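Local coordinates for protein restriction endonuclease (Mycobacterium sp., PDB 4F0Q) that cleaves DNA in a manner that depends on cytosine methylation, acting as a tetramer of identical chains, at residues P60-E65 with R82-I87; N18-V23 with D220-D225; S266-S271 with F391-Q396. All coordinates share one frame; numbering follows the deposited sequence.

Contacts 1 and 2 belong to the N-terminal half of the chain, where they touch each other through Leu-84 CD1 and Ile-224 CD1, 3.8 Å apart; contact 3 lies in the endonuclease half, its centre about 40 Å from either of theirs. Contact 1 is fully buried and wholly apolar, a loop laid on a sheet strand. Contact 2 is partly buried and mixed, with a salt bridge, a strand pair and apolar packing, holding the connection after helix 6-17 to the start of helix 222-227. Contact 3 sits at the surface and relies on amide hydrogen bonds between a loop and helix 393-401. Salt bridges thus appear in contact 2 alone, and only contact 3 touches other subunits.

Contact 1: P60-E65 with R82-I87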
ATOM      1  N   PRO A  60     -43.948 -18.070 -20.442  1.00 20.00           N
ATOM      2  CA  PRO A  60     -42.975 -18.918 -21.141  1.00 24.34           C
ATOM      3  C   PRO A  60     -41.764 -19.223 -20.266  1.00 20.95           C
ATOM      4  O   PRO A  60     -41.557 -18.567 -19.246  1.00 20.29           O
ATOM      5  CB  PRO A  60     -42.554 -18.054 -22.334  1.00 23.93           C
ATOM      6  CG  PRO A  60     -43.695 -17.121 -22.549  1.00 21.72           C
ATOM      7  CD  PRO A  60     -44.220 -16.824 -21.179  1.00 20.94           C
ATOM      8  N   LYS A  61     -40.973 -20.212 -20.668  1.00 21.82           N
ATOM      9  CA  LYS A  61     -39.794 -20.607 -19.908  1.00 22.65           C
ATOM     10  C   LYS A  61     -38.682 -19.572 -20.017  1.00 24.71           C
ATOM     11  O   LYS A  61     -38.558 -18.881 -21.029  1.00 26.38           O
ATOM     12  CB  LYS A  61     -39.266 -21.955 -20.403  1.00 23.65           C
ATOM     13  CG  LYS A  61     -40.261 -23.099 -20.333  1.00 24.13           C
ATOM     14  CD  LYS A  61     -39.649 -24.372 -20.896  1.00 24.23           C
ATOM     15  CE  LYS A  61     -40.637 -25.524 -20.874  1.00 30.62           C
ATOM     16  NZ  LYS A  61     -40.043 -26.768 -21.438  1.00 29.05           N
ATOM     17  N   VAL A  62     -37.878 -19.469 -18.966  1.00 22.40           N
ATOM     18  CA  VAL A  62     -36.655 -18.682 -19.013  1.00 21.72           C
ATOM     19  C   VAL A  62     -35.524 -19.611 -19.433  1.00 19.18           C
ATOM     20  O   VAL A  62     -34.879 -20.238 -18.594  1.00 18.46           O
ATOM     21  CB  VAL A  62     -36.329 -18.053 -17.647  1.00 22.21           C
ATOM     22  CG1 VAL A  62     -35.092 -17.171 -17.744  1.00 20.38           C
ATOM     23  CG2 VAL A  62     -37.518 -17.253 -17.138  1.00 18.00           C
ATOM     24  N   MET A  63     -35.301 -19.709 -20.740  1.00 24.09           N
ATOM     25  CA  MET A  63     -34.326 -20.648 -21.286  1.00 26.03           C
ATOM     26  C   MET A  63     -32.909 -20.358 -20.808  1.00 26.51           C
ATOM     27  O   MET A  63     -32.504 -19.201 -20.698  1.00 25.03           O
ATOM     28  CB  MET A  63     -34.379 -20.649 -22.815  1.00 28.43           C
ATOM     29  CG  MET A  63     -35.704 -21.129 -23.385  1.00 33.98           C
ATOM     30  SD  MET A  63     -36.172 -22.755 -22.759  1.00 45.43           S
ATOM     31  CE  MET A  63     -34.783 -23.744 -23.302  1.00 33.61           C
ATOM     32  N   LEU A  64     -32.162 -21.420 -20.521  1.00 23.64           N
ATOM     33  CA  LEU A  64     -30.793 -21.286 -20.045  1.00 20.12           C
ATOM     34  C   LEU A  64     -29.838 -22.101 -20.912  1.00 21.11           C
ATOM     35  O   LEU A  64     -29.271 -23.099 -20.466  1.00 22.80           O
ATOM     36  CB  LEU A  64     -30.691 -21.718 -18.580  1.00 20.92           C
ATOM     37  CG  LEU A  64     -29.400 -21.379 -17.830  1.00 18.42           C
ATOM     38  CD1 LEU A  64     -29.204 -19.875 -17.749  1.00 19.66           C
ATOM     39  CD2 LEU A  64     -29.405 -21.999 -16.443  1.00 17.84           C
ATOM     40  N   GLU A  65     -29.672 -21.674 -22.159  1.00 25.86           N
ATOM     41  CA  GLU A  65     -28.732 -22.319 -23.066  1.00 26.63           C
ATOM     42  C   GLU A  65     -27.305 -21.953 -22.683  1.00 28.42           C
ATOM     43  O   GLU A  65     -27.075 -21.274 -21.681  1.00 27.13           O
ATOM     44  CB  GLU A  65     -29.004 -21.900 -24.512  1.00 30.05           C
ATOM     45  CG  GLU A  65     -30.390 -22.264 -25.023  1.00 32.00           C
ATOM     46  CD  GLU A  65     -30.569 -23.757 -25.225  1.00 34.66           C
ATOM     47  OE1 GLU A  65     -31.729 -24.218 -25.239  1.00 40.09           O
ATOM     48  OE2 GLU A  65     -29.552 -24.468 -25.376  1.00 33.79           O
ATOM     49  N   ARG A  82     -36.266  -4.960 -19.888  1.00 21.92           N
ATOM     50  CA  ARG A  82     -35.717  -6.309 -19.909  1.00 21.98           C
ATOM     51  C   ARG A  82     -35.753  -6.876 -18.492  1.00 18.52           C
ATOM     52  O   ARG A  82     -35.155  -6.312 -17.574  1.00 15.11           O
ATOM     53  CB  ARG A  82     -34.283  -6.296 -20.438  1.00 22.53           C
ATOM     54  CG  ARG A  82     -33.743  -7.666 -20.813  1.00 22.23           C
ATOM     55  CD  ARG A  82     -34.287  -8.130 -22.156  1.00 29.01           C
ATOM     56  NE  ARG A  82     -33.924  -7.214 -23.234  1.00 27.48           N
ATOM     57  CZ  ARG A  82     -34.148  -7.450 -24.523  1.00 30.20           C
ATOM     58  NH1 ARG A  82     -34.732  -8.579 -24.899  1.00 36.42           N
ATOM     59  NH2 ARG A  82     -33.785  -6.559 -25.436  1.00 27.42           N
ATOM     60  N   ALA A  83     -36.463  -7.987 -18.319  1.00 22.09           N
ATOM     61  CA  ALA A  83     -36.668  -8.581 -17.000  1.00 14.04           C
ATOM     62  C   ALA A  83     -35.362  -8.993 -16.324  1.00 14.50           C
ATOM     63  O   ALA A  83     -35.092  -8.598 -15.190  1.00 14.55           O
ATOM     64  CB  ALA A  83     -37.609  -9.771 -17.100  1.00 16.17           C
ATOM     65  N   LEU A  84     -34.560  -9.788 -17.022  1.00 16.03           N
ATOM     66  CA  LEU A  84     -33.295 -10.263 -16.474  1.00 14.68           C
ATOM     67  C   LEU A  84     -32.400 -10.832 -17.565  1.00 15.27           C
ATOM     68  O   LEU A  84     -32.831 -11.024 -18.702  1.00 19.72           O
ATOM     69  CB  LEU A  84     -33.531 -11.332 -15.403  1.00 15.98           C
ATOM     70  CG  LEU A  84     -33.769 -12.776 -15.861  1.00 17.58           C
ATOM     71  CD1 LEU A  84     -33.713 -13.722 -14.672  1.00 18.67           C
ATOM     72  CD2 LEU A  84     -35.095 -12.928 -16.594  1.00 21.95           C
ATOM     73  N   ILE A  85     -31.148 -11.097 -17.207  1.00 18.68           N
ATOM     74  CA  ILE A  85     -30.230 -11.808 -18.085  1.00 15.87           C
ATOM     75  C   ILE A  85     -29.703 -13.050 -17.377  1.00 16.76           C
ATOM     76  O   ILE A  85     -29.032 -12.955 -16.349  1.00 22.06           O
ATOM     77  CB  ILE A  85     -29.056 -10.922 -18.535  1.00 16.21           C
ATOM     78  CG1 ILE A  85     -29.557  -9.799 -19.447  1.00 16.81           C
ATOM     79  CG2 ILE A  85     -28.009 -11.754 -19.258  1.00 17.63           C
ATOM     80  CD1 ILE A  85     -28.456  -8.920 -19.987  1.00 13.31           C
ATOM     81  N   ALA A  86     -30.023 -14.217 -17.928  1.00 19.19           N
ATOM     82  CA  ALA A  86     -29.606 -15.485 -17.345  1.00 18.28           C
ATOM     83  C   ALA A  86     -28.326 -15.984 -18.002  1.00 18.39           C
ATOM     84  O   ALA A  86     -28.296 -16.247 -19.202  1.00 21.56           O
ATOM     85  CB  ALA A  86     -30.714 -16.518 -17.485  1.00 18.11           C
ATOM     86  N   ILE A  87     -27.270 -16.116 -17.207  1.00 17.59           N
ATOM     87  CA  ILE A  87     -25.970 -16.529 -17.722  1.00 16.10           C
ATOM     88  C   ILE A  87     -25.581 -17.927 -17.249  1.00 18.11           C
ATOM     89  O   ILE A  87     -25.589 -18.216 -16.053  1.00 20.04           O
ATOM     90  CB  ILE A  87     -24.869 -15.517 -17.338  1.00 17.06           C
ATOM     91  CG1 ILE A  87     -25.040 -14.222 -18.132  1.00 14.74           C
ATOM     92  CG2 ILE A  87     -23.488 -16.101 -17.581  1.00 18.22           C
ATOM     93  CD1 ILE A  87     -24.072 -13.131 -17.735  1.00 21.67           C
TER
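Leu-64 CD1 makes the closest approach, resting 3.7 Å from Ala-86 CB and 4.1 Å from Ile-87 C, so that one methyl of the leucine covers both a side chain and the backbone beyond it. Its CG stands anti to the backbone N (chi1 -168°), which carries the branch down onto the strand although the CB itself leaves the backbone obliquely. Two residues earlier, Val-62 turns its CB toward the strand, and its CG1 lies 4.4 Å from Ala-86 CB. The same methyl is equally far from Leu-84 CD2, so the valine is spread between two neighbours, both touches looser than that of the leucine. Ala-86 suits the middle position because its single methyl lets the loop come down close to the strand, with the CA atoms of Leu-64 and Ala-86 only 6.5 Å apart. No hydrogen bond links the two segments; the irregular loop 60-65 lies as a lid over strand 85-89 of the large mixed sheet in the AspBHI-type N-terminal region, whose sequence family belongs to the PUA clan. Strand 85-89 runs between strands 67-69 and 156-166, and Phe-159 and Phe-157 of the latter add aromatic surface against Leu-64 and Leu-84 respectively. The loop's polar backbone is held from outside the pair: the hydroxyl of Tyr-31 bonds Leu-64 N and that of Tyr-48, on helix 48-52, bonds Val-62 O. Asn-69 fixes both partners, since its side chain bonds Glu-65 N through OD1 and Ala-86 O through ND2.

Contact 2: N18-V23 with D220-D225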
ATOM      1  N   ASN A  18     -48.137 -15.106  -3.978  1.00 33.53           N
ATOM      2  CA  ASN A  18     -48.189 -14.932  -2.530  1.00 30.40           C
ATOM      3  C   ASN A  18     -47.317 -15.931  -1.771  1.00 29.45           C
ATOM      4  O   ASN A  18     -47.320 -15.959  -0.541  1.00 28.47           O
ATOM      5  CB  ASN A  18     -49.636 -15.008  -2.038  1.00 33.18           C
ATOM      6  CG  ASN A  18     -49.852 -14.252  -0.741  1.00 38.79           C
ATOM      7  OD1 ASN A  18     -50.111 -13.047  -0.749  1.00 33.34           O
ATOM      8  ND2 ASN A  18     -49.745 -14.954   0.380  1.00 38.05           N
ATOM      9  N   LYS A  19     -46.570 -16.747  -2.509  1.00 29.20           N
ATOM     10  CA  LYS A  19     -45.702 -17.746  -1.898  1.00 27.91           C
ATOM     11  C   LYS A  19     -44.247 -17.548  -2.312  1.00 27.59           C
ATOM     12  O   LYS A  19     -43.919 -17.623  -3.496  1.00 28.51           O
ATOM     13  CB  LYS A  19     -46.163 -19.156  -2.268  1.00 31.63           C
ATOM     14  CG  LYS A  19     -45.411 -20.259  -1.544  1.00 33.71           C
ATOM     15  CD  LYS A  19     -45.654 -20.190  -0.046  1.00 34.96           C
ATOM     16  CE  LYS A  19     -44.870 -21.259   0.695  1.00 39.89           C
ATOM     17  NZ  LYS A  19     -45.097 -21.190   2.165  1.00 48.29           N
ATOM     18  N   PRO A  20     -43.368 -17.295  -1.330  1.00 25.64           N
ATOM     19  CA  PRO A  20     -41.943 -17.061  -1.586  1.00 25.97           C
ATOM     20  C   PRO A  20     -41.213 -18.342  -1.975  1.00 25.80           C
ATOM     21  O   PRO A  20     -41.419 -19.380  -1.346  1.00 30.41           O
ATOM     22  CB  PRO A  20     -41.416 -16.563  -0.231  1.00 22.86           C
ATOM     23  CG  PRO A  20     -42.632 -16.220   0.577  1.00 22.19           C
ATOM     24  CD  PRO A  20     -43.699 -17.142   0.095  1.00 24.53           C
ATOM     25  N   ARG A  21     -40.372 -18.267  -3.002  1.00 22.60           N
ATOM     26  CA  ARG A  21     -39.521 -19.393  -3.371  1.00 24.28           C
ATOM     27  C   ARG A  21     -38.050 -18.975  -3.419  1.00 22.51           C
ATOM     28  O   ARG A  21     -37.545 -18.512  -4.442  1.00 22.76           O
ATOM     29  CB  ARG A  21     -39.978 -20.034  -4.688  1.00 25.76           C
ATOM     30  CG  ARG A  21     -40.227 -19.065  -5.830  1.00 23.68           C
ATOM     31  CD  ARG A  21     -40.696 -19.804  -7.071  1.00 21.63           C
ATOM     32  NE  ARG A  21     -40.423 -19.051  -8.291  1.00 20.79           N
ATOM     33  CZ  ARG A  21     -41.217 -18.107  -8.782  1.00 19.53           C
ATOM     34  NH1 ARG A  21     -42.344 -17.792  -8.159  1.00 19.02           N
ATOM     35  NH2 ARG A  21     -40.882 -17.477  -9.899  1.00 23.36           N
ATOM     36  N   LEU A  22     -37.372 -19.145  -2.289  1.00 22.01           N
ATOM     37  CA  LEU A  22     -36.010 -18.659  -2.122  1.00 21.13           C
ATOM     38  C   LEU A  22     -34.974 -19.609  -2.707  1.00 20.55           C
ATOM     39  O   LEU A  22     -34.915 -20.782  -2.339  1.00 21.93           O
ATOM     40  CB  LEU A  22     -35.711 -18.435  -0.639  1.00 18.95           C
ATOM     41  CG  LEU A  22     -36.712 -17.586   0.146  1.00 21.91           C
ATOM     42  CD1 LEU A  22     -36.281 -17.466   1.599  1.00 15.76           C
ATOM     43  CD2 LEU A  22     -36.870 -16.215  -0.487  1.00 17.01           C
ATOM     44  N   VAL A  23     -34.155 -19.095  -3.618  1.00 21.52           N
ATOM     45  CA  VAL A  23     -33.015 -19.850  -4.123  1.00 15.84           C
ATOM     46  C   VAL A  23     -31.733 -19.277  -3.524  1.00 16.94           C
ATOM     47  O   VAL A  23     -31.512 -18.068  -3.547  1.00 16.90           O
ATOM     48  CB  VAL A  23     -32.955 -19.853  -5.669  1.00 15.57           C
ATOM     49  CG1 VAL A  23     -33.006 -18.438  -6.218  1.00 16.68           C
ATOM     50  CG2 VAL A  23     -31.710 -20.582  -6.157  1.00 14.97           C
ATOM     51  N   ASP A 220     -35.305 -14.144  -3.798  1.00 19.02           N
ATOM     52  CA  ASP A 220     -36.669 -14.612  -3.986  1.00 18.23           C
ATOM     53  C   ASP A 220     -37.004 -14.448  -5.462  1.00 21.01           C
ATOM     54  O   ASP A 220     -36.851 -13.362  -6.019  1.00 19.39           O
ATOM     55  CB  ASP A 220     -37.636 -13.789  -3.132  1.00 21.18           C
ATOM     56  CG  ASP A 220     -39.006 -14.435  -3.000  1.00 18.32           C
ATOM     57  OD1 ASP A 220     -39.401 -15.208  -3.897  1.00 20.86           O
ATOM     58  OD2 ASP A 220     -39.692 -14.163  -1.992  1.00 16.65           O
ATOM     59  N   PHE A 221     -37.457 -15.525  -6.096  1.00 20.77           N
ATOM     60  CA  PHE A 221     -37.736 -15.490  -7.528  1.00 21.69           C
ATOM     61  C   PHE A 221     -39.005 -14.719  -7.877  1.00 20.05           C
ATOM     62  O   PHE A 221     -39.317 -14.527  -9.052  1.00 24.20           O
ATOM     63  CB  PHE A 221     -37.783 -16.901  -8.116  1.00 22.51           C
ATOM     64  CG  PHE A 221     -36.628 -17.211  -9.021  1.00 24.58           C
ATOM     65  CD1 PHE A 221     -36.595 -16.719 -10.316  1.00 23.47           C
ATOM     66  CD2 PHE A 221     -35.571 -17.986  -8.577  1.00 24.64           C
ATOM     67  CE1 PHE A 221     -35.530 -16.998 -11.151  1.00 29.76           C
ATOM     68  CE2 PHE A 221     -34.504 -18.271  -9.408  1.00 23.54           C
ATOM     69  CZ  PHE A 221     -34.482 -17.775 -10.695  1.00 27.22           C
ATOM     70  N   ARG A 222     -39.734 -14.275  -6.857  1.00 22.69           N
ATOM     71  CA  ARG A 222     -40.895 -13.421  -7.072  1.00 20.96           C
ATOM     72  C   ARG A 222     -40.455 -12.041  -7.555  1.00 21.04           C
ATOM     73  O   ARG A 222     -41.247 -11.288  -8.121  1.00 23.07           O
ATOM     74  CB  ARG A 222     -41.734 -13.309  -5.798  1.00 20.91           C
ATOM     75  CG  ARG A 222     -42.400 -14.614  -5.390  1.00 21.08           C
ATOM     76  CD  ARG A 222     -43.401 -14.403  -4.269  1.00 22.41           C
ATOM     77  NE  ARG A 222     -42.765 -13.925  -3.045  1.00 20.62           N
ATOM     78  CZ  ARG A 222     -43.417 -13.672  -1.916  1.00 20.65           C
ATOM     79  NH1 ARG A 222     -44.730 -13.848  -1.852  1.00 21.23           N
ATOM     80  NH2 ARG A 222     -42.758 -13.240  -0.850  1.00 22.13           N
ATOM     81  N   TRP A 223     -39.186 -11.723  -7.319  1.00 17.89           N
ATOM     82  CA  TRP A 223     -38.558 -10.524  -7.857  1.00 17.22           C
ATOM     83  C   TRP A 223     -38.642 -10.559  -9.380  1.00 19.30           C
ATOM     84  O   TRP A 223     -39.070  -9.594 -10.023  1.00 20.95           O
ATOM     85  CB  TRP A 223     -37.093 -10.479  -7.413  1.00 19.98           C
ATOM     86  CG  TRP A 223     -36.319  -9.277  -7.868  1.00 19.71           C
ATOM     87  CD1 TRP A 223     -36.824  -8.088  -8.312  1.00 21.71           C
ATOM     88  CD2 TRP A 223     -34.892  -9.152  -7.923  1.00 18.24           C
ATOM     89  NE1 TRP A 223     -35.799  -7.231  -8.637  1.00 17.79           N
ATOM     90  CE2 TRP A 223     -34.604  -7.861  -8.408  1.00 18.47           C
ATOM     91  CE3 TRP A 223     -33.832 -10.006  -7.608  1.00 16.28           C
ATOM     92  CZ2 TRP A 223     -33.300  -7.405  -8.584  1.00 17.02           C
ATOM     93  CZ3 TRP A 223     -32.538  -9.552  -7.785  1.00 14.17           C
ATOM     94  CH2 TRP A 223     -32.283  -8.264  -8.268  1.00 15.94           C
ATOM     95  N   ILE A 224     -38.237 -11.691  -9.946  1.00 21.43           N
ATOM     96  CA  ILE A 224     -38.276 -11.893 -11.388  1.00 25.65           C
ATOM     97  C   ILE A 224     -39.715 -11.954 -11.889  1.00 22.63           C
ATOM     98  O   ILE A 224     -40.024 -11.443 -12.965  1.00 23.52           O
ATOM     99  CB  ILE A 224     -37.510 -13.169 -11.795  1.00 25.10           C
ATOM    100  CG1 ILE A 224     -36.055 -13.070 -11.341  1.00 29.38           C
ATOM    101  CG2 ILE A 224     -37.572 -13.382 -13.298  1.00 18.95           C
ATOM    102  CD1 ILE A 224     -35.350 -11.828 -11.849  1.00 26.73           C
ATOM    103  N   ASP A 225     -40.592 -12.569 -11.098  1.00 24.16           N
ATOM    104  CA  ASP A 225     -42.015 -12.620 -11.422  1.00 18.94           C
ATOM    105  C   ASP A 225     -42.562 -11.212 -11.602  1.00 18.41           C
ATOM    106  O   ASP A 225     -43.290 -10.936 -12.554  1.00 21.70           O
ATOM    107  CB  ASP A 225     -42.801 -13.332 -10.321  1.00 22.41           C
ATOM    108  CG  ASP A 225     -42.412 -14.788 -10.170  1.00 22.38           C
ATOM    109  OD1 ASP A 225     -41.664 -15.302 -11.028  1.00 19.16           O
ATOM    110  OD2 ASP A 225     -42.867 -15.424  -9.194  1.00 22.19           O
TER
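A capped helix start follows directly on a short antiparallel strand pair, with strand 22-24 lying against strand 218-220. Leu-22 and Asp-220 form a non-hydrogen-bonded pair, and Leu-22 CD2 packs against the CB of Asp-220. The Asp-220 carboxylate, its CG anti to the backbone N (chi1 -165°), turns toward helix 222-227, where OD1 caps Arg-222 N at 3.1 Å from above the carboxylate plane; it also takes a weak bond from Arg-21 N. Its other oxygen, OD2, is salt-bridged to Arg-222 NE at 3.3 Å. That arginine bends at chi3 (-63°) and has Pro-20 CG over one guanidinium face, toward its rim and 3.3 Å from NH2, while NH1 bonds the carbonyl of Ala-17 at the end of helix 6-17. Segment 220-225 belongs to the AspBHI-type N-terminal region, and the strand pair joins the chain following helix 6-17 to it. Arg-21 reaches across Phe-221 with its chain extended from CG to NE. It meets Asp-225 tip to tip: NH1 to OD2 and NH2 to OD1, both 2.6 Å and both on syn lone pairs, an end-on double bridge in which an arginine is the natural partner for a buried carboxylate. NE donates to Leu-51 O, which fixes the rotation of the group. Val-23 CG1 lies 3.5 Å from Phe-221 CD2, and Leu-51 of helix 48-52 packs on both side chains.

Contact 3: S266-S271 with F391-Q396; sequences SAVQSS and FSRQAQ
Gln-269 O is gripped by two amide donors, Gln-396 NE2 across the contact and Gln-274 NE2 from the helix that follows the loop. The bond from Gln-396 NE2 to Gln-269 O is 2.8 Å, nearly straight (165°) and in the plane of the acceptor carbonyl. At the other end of the same amide, Gln-396 OE1 accepts from Gln-269 N at 3.1 Å, with the donor above its carbonyl plane. NE2 also gives a weak second bond to Ser-392 O, the third for the amide. A glutamine suits this place because its flat amide offers a donor and an acceptor side by side, matching the N-H and C=O of one residue of an irregular loop much as a neighbouring strand would. The chain is extended beyond CG, with CG anti to the carbonyl carbon (chi1 -54°), which sends the amide straight from helix 393-401 to the loop. One turn earlier on that helix, the aliphatic part of Arg-393 crosses Val-268 at about a right angle, and CG meets Val-268 CG1 at 3.6 Å; Ile-400 also packs on Val-268. Both helix starts nearby carry serine N-caps: Ser-392 OG accepts weakly from Ala-395 N, and Ser-270 caps the helix beginning at Ser-271. A water joins the two segments at this end, donating to Phe-391 O at 2.9 Å and lying 2.9 Å from Ser-271 OG. The Gln-269 side chain packs on Lys-345 of a second subunit. In this PDDEXK-clan endonuclease domain the paired amide bonds give the contact direction, and Val-268 contributes a comparable share of buried surface. Since those bonds reach main-chain N and O of Gln-269, the grip depends on the loop's backbone path.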
ATOM      1  N   SER A 266     -11.570 -19.376   5.501  1.00 26.65           N
ATOM      2  CA  SER A 266     -10.144 -19.435   5.791  1.00 28.88           C
ATOM      3  C   SER A 266      -9.330 -18.975   4.587  1.00 26.28           C
ATOM      4  O   SER A 266      -9.544 -19.438   3.467  1.00 28.66           O
ATOM      5  CB  SER A 266      -9.738 -20.855   6.190  1.00 26.63           C
ATOM      6  OG  SER A 266      -8.338 -20.949   6.384  1.00 22.93           O
ATOM      7  N   ALA A 267      -8.400 -18.056   4.825  1.00 29.00           N
ATOM      8  CA  ALA A 267      -7.557 -17.526   3.760  1.00 26.53           C
ATOM      9  C   ALA A 267      -6.303 -18.375   3.578  1.00 24.85           C
ATOM     10  O   ALA A 267      -5.423 -18.041   2.787  1.00 19.37           O
ATOM     11  CB  ALA A 267      -7.188 -16.078   4.046  1.00 27.66           C
ATOM     12  N   VAL A 268      -6.233 -19.476   4.319  1.00 26.90           N
ATOM     13  CA  VAL A 268      -5.106 -20.395   4.221  1.00 22.36           C
ATOM     14  C   VAL A 268      -5.359 -21.454   3.154  1.00 21.96           C
ATOM     15  O   VAL A 268      -6.254 -22.287   3.291  1.00 25.34           O
ATOM     16  CB  VAL A 268      -4.829 -21.093   5.564  1.00 21.63           C
ATOM     17  CG1 VAL A 268      -3.737 -22.136   5.402  1.00 22.24           C
ATOM     18  CG2 VAL A 268      -4.449 -20.071   6.626  1.00 20.22           C
ATOM     19  N   GLN A 269      -4.568 -21.412   2.088  1.00 22.98           N
ATOM     20  CA  GLN A 269      -4.693 -22.386   1.013  1.00 24.32           C
ATOM     21  C   GLN A 269      -3.719 -23.537   1.213  1.00 24.95           C
ATOM     22  O   GLN A 269      -2.585 -23.334   1.646  1.00 25.72           O
ATOM     23  CB  GLN A 269      -4.442 -21.728  -0.345  1.00 23.34           C
ATOM     24  CG  GLN A 269      -5.391 -20.590  -0.671  1.00 23.19           C
ATOM     25  CD  GLN A 269      -5.228 -20.089  -2.090  1.00 27.01           C
ATOM     26  OE1 GLN A 269      -4.532 -20.701  -2.900  1.00 31.01           O
ATOM     27  NE2 GLN A 269      -5.869 -18.969  -2.400  1.00 39.97           N
ATOM     28  N   SER A 270      -4.167 -24.747   0.898  1.00 23.93           N
ATOM     29  CA  SER A 270      -3.301 -25.914   0.971  1.00 27.24           C
ATOM     30  C   SER A 270      -2.293 -25.864  -0.167  1.00 26.33           C
ATOM     31  O   SER A 270      -2.385 -25.011  -1.050  1.00 24.08           O
ATOM     32  CB  SER A 270      -4.125 -27.200   0.888  1.00 25.72           C
ATOM     33  OG  SER A 270      -4.797 -27.296  -0.356  1.00 25.96           O
ATOM     34  N   SER A 271      -1.327 -26.776  -0.145  1.00 23.42           N
ATOM     35  CA  SER A 271      -0.345 -26.853  -1.217  1.00 23.76           C
ATOM     36  C   SER A 271      -1.020 -27.254  -2.523  1.00 23.25           C
ATOM     37  O   SER A 271      -0.605 -26.832  -3.599  1.00 26.92           O
ATOM     38  CB  SER A 271       0.770 -27.841  -0.867  1.00 22.78           C
ATOM     39  OG  SER A 271       1.514 -27.394   0.253  1.00 22.00           O
ATOM     40  N   PHE A 391       3.378 -21.897  -0.722  1.00 18.31           N
ATOM     41  CA  PHE A 391       3.774 -21.321   0.555  1.00 18.83           C
ATOM     42  C   PHE A 391       3.244 -22.194   1.684  1.00 20.10           C
ATOM     43  O   PHE A 391       2.095 -22.638   1.647  1.00 19.67           O
ATOM     44  CB  PHE A 391       3.246 -19.890   0.694  1.00 19.72           C
ATOM     45  CG  PHE A 391       3.739 -18.956  -0.375  1.00 22.80           C
ATOM     46  CD1 PHE A 391       4.971 -18.334  -0.256  1.00 17.61           C
ATOM     47  CD2 PHE A 391       2.970 -18.699  -1.498  1.00 20.40           C
ATOM     48  CE1 PHE A 391       5.428 -17.474  -1.238  1.00 13.71           C
ATOM     49  CE2 PHE A 391       3.423 -17.840  -2.484  1.00 18.43           C
ATOM     50  CZ  PHE A 391       4.653 -17.227  -2.352  1.00 16.87           C
ATOM     51  N   SER A 392       4.086 -22.444   2.682  1.00 19.31           N
ATOM     52  CA  SER A 392       3.717 -23.295   3.808  1.00 23.12           C
ATOM     53  C   SER A 392       2.541 -22.714   4.579  1.00 23.47           C
ATOM     54  O   SER A 392       2.263 -21.518   4.496  1.00 22.63           O
ATOM     55  CB  SER A 392       4.910 -23.498   4.742  1.00 21.65           C
ATOM     56  OG  SER A 392       5.340 -22.266   5.293  1.00 25.03           O
ATOM     57  N   ARG A 393       1.852 -23.569   5.328  1.00 25.38           N
ATOM     58  CA  ARG A 393       0.689 -23.143   6.092  1.00 24.70           C
ATOM     59  C   ARG A 393       1.076 -22.116   7.149  1.00 24.83           C
ATOM     60  O   ARG A 393       0.367 -21.132   7.361  1.00 24.31           O
ATOM     61  CB  ARG A 393       0.005 -24.342   6.750  1.00 24.88           C
ATOM     62  CG  ARG A 393      -1.330 -23.998   7.383  1.00 25.00           C
ATOM     63  CD  ARG A 393      -2.043 -25.227   7.914  1.00 23.65           C
ATOM     64  NE  ARG A 393      -3.450 -24.947   8.181  1.00 29.53           N
ATOM     65  CZ  ARG A 393      -3.908 -24.420   9.311  1.00 30.08           C
ATOM     66  NH1 ARG A 393      -3.069 -24.115  10.292  1.00 33.19           N
ATOM     67  NH2 ARG A 393      -5.208 -24.198   9.462  1.00 24.29           N
ATOM     68  N   GLN A 394       2.212 -22.347   7.800  1.00 24.59           N
ATOM     69  CA  GLN A 394       2.683 -21.461   8.856  1.00 21.73           C
ATOM     70  C   GLN A 394       3.030 -20.078   8.311  1.00 21.60           C
ATOM     71  O   GLN A 394       2.799 -19.067   8.974  1.00 23.29           O
ATOM     72  CB  GLN A 394       3.889 -22.071   9.572  1.00 23.93           C
ATOM     73  CG  GLN A 394       4.309 -21.318  10.824  1.00 30.55           C
ATOM     74  CD  GLN A 394       3.198 -21.231  11.854  1.00 25.87           C
ATOM     75  OE1 GLN A 394       2.373 -22.137  11.977  1.00 24.90           O
ATOM     76  NE2 GLN A 394       3.169 -20.132  12.600  1.00 28.97           N
ATOM     77  N   ALA A 395       3.579 -20.041   7.101  1.00 19.24           N
ATOM     78  CA  ALA A 395       3.904 -18.780   6.445  1.00 20.73           C
ATOM     79  C   ALA A 395       2.646 -17.943   6.239  1.00 22.00           C
ATOM     80  O   ALA A 395       2.596 -16.773   6.620  1.00 22.76           O
ATOM     81  CB  ALA A 395       4.594 -19.038   5.115  1.00 18.31           C
ATOM     82  N   GLN A 396       1.631 -18.561   5.643  1.00 21.75           N
ATOM     83  CA  GLN A 396       0.357 -17.899   5.393  1.00 18.44           C
ATOM     84  C   GLN A 396      -0.302 -17.459   6.696  1.00 20.53           C
ATOM     85  O   GLN A 396      -0.876 -16.373   6.773  1.00 21.68           O
ATOM     86  CB  GLN A 396      -0.578 -18.828   4.619  1.00 22.09           C
ATOM     87  CG  GLN A 396       0.025 -19.384   3.339  1.00 21.07           C
ATOM     88  CD  GLN A 396      -0.913 -20.325   2.613  1.00 17.27           C
ATOM     89  OE1 GLN A 396      -1.912 -19.901   2.034  1.00 18.28           O
ATOM     90  NE2 GLN A 396      -0.598 -21.615   2.644  1.00 21.97           N
TER
HETATM   91  O   HOH W   1       1.452 -25.354   2.316  1.00 26.76           O